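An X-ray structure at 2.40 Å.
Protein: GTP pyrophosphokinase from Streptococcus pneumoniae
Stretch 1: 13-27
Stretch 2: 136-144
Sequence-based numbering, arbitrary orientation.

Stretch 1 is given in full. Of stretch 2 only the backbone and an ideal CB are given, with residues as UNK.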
# COMPACT_ATOMS: atom_id res chain seq x y z
N ASP A 13 7.92 -12.14 -5.24
CA ASP A 13 7.23 -11.55 -4.09
C ASP A 13 7.31 -10.03 -3.95
O ASP A 13 6.28 -9.39 -3.81
CB ASP A 13 7.66 -12.22 -2.79
CG ASP A 13 6.64 -13.17 -2.30
OD1 ASP A 13 7.01 -14.32 -1.94
OD2 ASP A 13 5.43 -12.77 -2.28
N PRO A 14 8.53 -9.46 -3.93
CA PRO A 14 8.60 -8.00 -3.89
C PRO A 14 7.77 -7.31 -4.98
O PRO A 14 7.13 -6.30 -4.70
CB PRO A 14 10.09 -7.69 -4.06
CG PRO A 14 10.78 -8.95 -3.71
CD PRO A 14 9.86 -10.10 -3.90
N TYR A 15 7.76 -7.88 -6.19
CA TYR A 15 6.96 -7.38 -7.31
C TYR A 15 5.45 -7.54 -7.09
O TYR A 15 4.71 -6.60 -7.31
CB TYR A 15 7.41 -8.07 -8.62
CG TYR A 15 8.86 -7.81 -8.93
CD1 TYR A 15 9.24 -6.67 -9.65
CD2 TYR A 15 9.86 -8.67 -8.49
CE1 TYR A 15 10.56 -6.41 -9.93
CE2 TYR A 15 11.19 -8.42 -8.77
CZ TYR A 15 11.53 -7.29 -9.50
OH TYR A 15 12.86 -7.02 -9.76
N ILE A 16 5.00 -8.71 -6.65
CA ILE A 16 3.62 -8.89 -6.24
C ILE A 16 3.25 -7.84 -5.15
O ILE A 16 2.23 -7.15 -5.25
CB ILE A 16 3.37 -10.36 -5.74
CG1 ILE A 16 3.58 -11.37 -6.87
CG2 ILE A 16 1.97 -10.58 -5.14
CD1 ILE A 16 3.70 -12.84 -6.42
N GLN A 17 4.08 -7.73 -4.12
CA GLN A 17 3.90 -6.72 -3.09
C GLN A 17 3.82 -5.28 -3.65
O GLN A 17 2.88 -4.55 -3.31
CB GLN A 17 5.01 -6.81 -2.05
CG GLN A 17 4.71 -6.05 -0.81
CD GLN A 17 5.86 -6.02 0.15
OE1 GLN A 17 6.75 -6.86 0.09
NE2 GLN A 17 5.86 -5.04 1.03
N ALA A 18 4.80 -4.90 -4.48
CA ALA A 18 4.85 -3.58 -5.14
C ALA A 18 3.66 -3.23 -6.03
O ALA A 18 3.17 -2.11 -5.97
CB ALA A 18 6.17 -3.40 -5.93
N VAL A 19 3.23 -4.17 -6.88
CA VAL A 19 1.98 -4.04 -7.66
C VAL A 19 0.74 -3.79 -6.78
O VAL A 19 -0.08 -2.90 -7.07
CB VAL A 19 1.70 -5.27 -8.59
CG1 VAL A 19 0.32 -5.13 -9.23
CG2 VAL A 19 2.77 -5.34 -9.68
N GLY A 20 0.61 -4.58 -5.72
CA GLY A 20 -0.46 -4.43 -4.74
C GLY A 20 -0.46 -3.06 -4.09
O GLY A 20 -1.49 -2.40 -4.04
N GLU A 21 0.69 -2.60 -3.61
CA GLU A 21 0.78 -1.27 -3.03
C GLU A 21 0.52 -0.17 -4.06
O GLU A 21 -0.21 0.79 -3.79
CB GLU A 21 2.12 -1.04 -2.36
CG GLU A 21 2.32 -1.81 -1.08
CD GLU A 21 3.73 -1.65 -0.52
OE1 GLU A 21 4.44 -0.65 -0.85
OE2 GLU A 21 4.13 -2.54 0.26
N LEU A 22 1.11 -0.30 -5.25
CA LEU A 22 0.99 0.75 -6.25
C LEU A 22 -0.44 0.90 -6.79
O LEU A 22 -0.93 2.03 -6.96
CB LEU A 22 2.01 0.55 -7.37
CG LEU A 22 3.43 0.98 -6.98
CD1 LEU A 22 4.50 0.45 -7.92
CD2 LEU A 22 3.45 2.49 -6.92
N LYS A 23 -1.13 -0.22 -7.02
CA LYS A 23 -2.57 -0.20 -7.35
C LYS A 23 -3.36 0.57 -6.35
O LYS A 23 -4.19 1.36 -6.73
CB LYS A 23 -3.19 -1.59 -7.52
CG LYS A 23 -2.87 -2.20 -8.86
CD LYS A 23 -3.67 -3.46 -9.15
CE LYS A 23 -3.49 -4.49 -8.09
NZ LYS A 23 -4.16 -5.75 -8.52
N ILE A 24 -3.14 0.33 -5.07
CA ILE A 24 -3.89 1.05 -4.03
C ILE A 24 -3.50 2.54 -3.99
O ILE A 24 -4.36 3.41 -3.86
CB ILE A 24 -3.73 0.36 -2.65
CG1 ILE A 24 -4.53 -0.94 -2.61
CG2 ILE A 24 -4.13 1.28 -1.49
CD1 ILE A 24 -3.96 -1.93 -1.56
N LYS A 25 -2.21 2.83 -4.10
CA LYS A 25 -1.73 4.21 -4.12
C LYS A 25 -2.22 4.99 -5.34
O LYS A 25 -2.66 6.10 -5.20
CB LYS A 25 -0.22 4.25 -3.98
CG LYS A 25 0.24 3.96 -2.56
CD LYS A 25 1.69 3.55 -2.56
CE LYS A 25 2.33 3.79 -1.19
NZ LYS A 25 3.81 3.58 -1.27
N LEU A 26 -2.20 4.39 -6.51
CA LEU A 26 -2.70 5.06 -7.70
C LEU A 26 -4.22 5.34 -7.67
O LEU A 26 -4.65 6.44 -8.04
CB LEU A 26 -2.30 4.27 -8.94
CG LEU A 26 -0.78 4.32 -9.13
CD1 LEU A 26 -0.31 3.34 -10.17
CD2 LEU A 26 -0.29 5.73 -9.43
N ARG A 27 -5.00 4.36 -7.20
CA ARG A 27 -6.41 4.54 -6.93
C ARG A 27 -6.68 5.57 -5.83
O ARG A 27 -7.73 6.21 -5.83
CB ARG A 27 -7.05 3.20 -6.56
CG ARG A 27 -7.01 2.21 -7.71
CD ARG A 27 -7.44 0.85 -7.28
NE ARG A 27 -7.36 -0.06 -8.40
CZ ARG A 27 -7.37 -1.38 -8.32
NH1 ARG A 27 -7.46 -1.99 -7.14
NH2 ARG A 27 -7.27 -2.09 -9.44
N UNK A 136 14.32 -4.01 3.32
CA UNK A 136 13.95 -3.18 2.19
C UNK A 136 14.50 -3.76 0.88
O UNK A 136 15.63 -4.22 0.83
CB UNK A 136 14.46 -1.75 2.40
N UNK A 137 13.66 -3.73 -0.16
CA UNK A 137 14.05 -4.20 -1.47
C UNK A 137 13.55 -3.21 -2.55
O UNK A 137 12.36 -2.90 -2.63
CB UNK A 137 13.50 -5.61 -1.71
N UNK A 138 14.48 -2.69 -3.35
CA UNK A 138 14.17 -1.76 -4.44
C UNK A 138 13.96 -2.49 -5.77
O UNK A 138 14.77 -3.30 -6.17
CB UNK A 138 15.29 -0.73 -4.59
N UNK A 139 12.85 -2.22 -6.42
CA UNK A 139 12.52 -2.86 -7.68
C UNK A 139 12.24 -1.80 -8.77
O UNK A 139 12.00 -0.61 -8.47
CB UNK A 139 11.31 -3.78 -7.50
N UNK A 140 12.35 -2.20 -10.04
CA UNK A 140 11.78 -1.40 -11.11
C UNK A 140 10.28 -1.71 -11.33
O UNK A 140 9.88 -2.89 -11.48
CB UNK A 140 12.56 -1.64 -12.40
N UNK A 141 9.47 -0.65 -11.42
CA UNK A 141 8.07 -0.82 -11.89
C UNK A 141 7.80 0.09 -13.10
O UNK A 141 8.38 1.19 -13.21
CB UNK A 141 7.08 -0.50 -10.77
N UNK A 142 6.98 -0.37 -14.02
CA UNK A 142 6.61 0.44 -15.16
C UNK A 142 5.15 0.88 -15.04
O UNK A 142 4.26 0.03 -14.95
CB UNK A 142 6.84 -0.33 -16.46
N UNK A 143 4.91 2.19 -14.93
CA UNK A 143 3.56 2.73 -14.96
C UNK A 143 3.26 3.29 -16.35
O UNK A 143 3.93 4.22 -16.81
CB UNK A 143 3.38 3.81 -13.89
N UNK A 144 2.28 2.69 -17.03
CA UNK A 144 1.83 3.22 -18.30
C UNK A 144 0.56 4.07 -18.16
O UNK A 144 -0.32 3.77 -17.34
CB UNK A 144 1.59 2.07 -19.28

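Residues 137-144 form an extended strand beside the helix of 13-27, their axes approaching to 9.1 Å at an angle of 64°. CA-to-CB bonds at 137, 139, 141 and 143 point toward the helix, where Pro-14, Tyr-15, Ala-18, Leu-22 and Leu-26 offer an almost wholly apolar surface.

Position 136 lies before the strand, and its ideal CB has nothing of the helix within 5.5 Å; many side chains would suit, and the residue is Ala-136.

At position 137 the CB points toward the helix, 4.6 Å from Pro-14 CB. An aliphatic residue would fit, as would a long chain with an apolar stem. The residue is Lys-137, whose CG packs 4.0 Å from Pro-14 CB, while its amino group is hydrogen-bonded elsewhere in the structure.

Position 138 points away, so the helix constrains it little and polar or small residues would serve; it is Thr-138, whose OG1 is hydrogen-bonded elsewhere in the structure.

Position 139 is the most constrained. Its ideal CB lies 3.7 Å from Tyr-15 CE1, 5.3 Å from Pro-14 CB and 5.4 Å from Ala-18 CB, so it enters a hollow with no charged group to pair with. Valine, leucine, isoleucine or methionine would suit its apolar lining. Ile-139 fills it, with chi1 at 57° (p). Its CG2 sits over one face of the Tyr-15 ring, 3.9 Å from the centroid in a CH-pi contact, and also lies 4.0 Å from Pro-14 CB. Its CD1 reaches to 3.6 Å from Ala-18 CB.

At position 140 the CB points away, so an aliphatic or polar residue is possible. It is Leu-140, whose backbone makes the contact: its O lies at the edge of the Tyr-15 ring, 3.9 Å from CE1. Leu-140 N donates to a water O at 3.0 Å, which lies 2.5 Å from Tyr-15 OH, linking strand and helix without a direct hydrogen bond.

Position 141 points toward the helix, with its ideal CB already 4.0 Å from Leu-22 CD1. A small apolar residue would suit, and Ala-141 CB lies 4.0 Å from Leu-22 CD1.

Position 142 is out of reach of the helix, leaving polar residues possible; it is Glu-142.

Position 143 points toward Leu-26, whose CD1 is 5.3 Å from the ideal CB, leaving room for a branched or longer aliphatic chain. Ile-143 brings CG2 to 4.5 Å from Leu-26 CD1.

Position 144 is again beyond reach, so polar or apolar residues would do; it is Gln-144, whose NE2 donates to Glu-142 OE1 at 3.1 Å.

Stretch 2 (136-144) AKTILAEIQ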
# COMPACT_ATOMS: atom_id res chain seq x y z
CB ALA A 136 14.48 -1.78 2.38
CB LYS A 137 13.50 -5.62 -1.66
CG LYS A 137 13.62 -6.16 -3.06
CD LYS A 137 15.02 -6.74 -3.27
CE LYS A 137 15.46 -6.65 -4.72
NZ LYS A 137 16.90 -7.01 -4.76
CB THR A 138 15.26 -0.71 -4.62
OG1 THR A 138 15.35 0.10 -3.44
CG2 THR A 138 14.90 0.20 -5.72
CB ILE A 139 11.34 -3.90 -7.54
CG1 ILE A 139 10.07 -3.27 -6.97
CG2 ILE A 139 11.72 -5.06 -6.61
CD1 ILE A 139 9.08 -2.93 -8.02
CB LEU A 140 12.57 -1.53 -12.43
CG LEU A 140 14.04 -1.08 -12.42
CD1 LEU A 140 14.73 -1.45 -13.74
CD2 LEU A 140 14.21 0.38 -12.12
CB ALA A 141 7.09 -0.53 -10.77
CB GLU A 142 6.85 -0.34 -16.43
CG GLU A 142 6.65 0.43 -17.72
CD GLU A 142 6.18 -0.49 -18.83
OE1 GLU A 142 5.07 -1.12 -18.69
OE2 GLU A 142 6.94 -0.60 -19.83
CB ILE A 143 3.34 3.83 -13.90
CG1 ILE A 143 3.73 3.32 -12.49
CG2 ILE A 143 1.86 4.33 -13.96
CD1 ILE A 143 3.87 4.42 -11.46
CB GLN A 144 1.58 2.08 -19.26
CG GLN A 144 2.87 1.53 -19.82
CD GLN A 144 2.62 0.67 -21.01
OE1 GLN A 144 1.89 1.06 -21.91
NE2 GLN A 144 3.19 -0.51 -21.02
O HOH W 1 13.26 -4.86 -10.95
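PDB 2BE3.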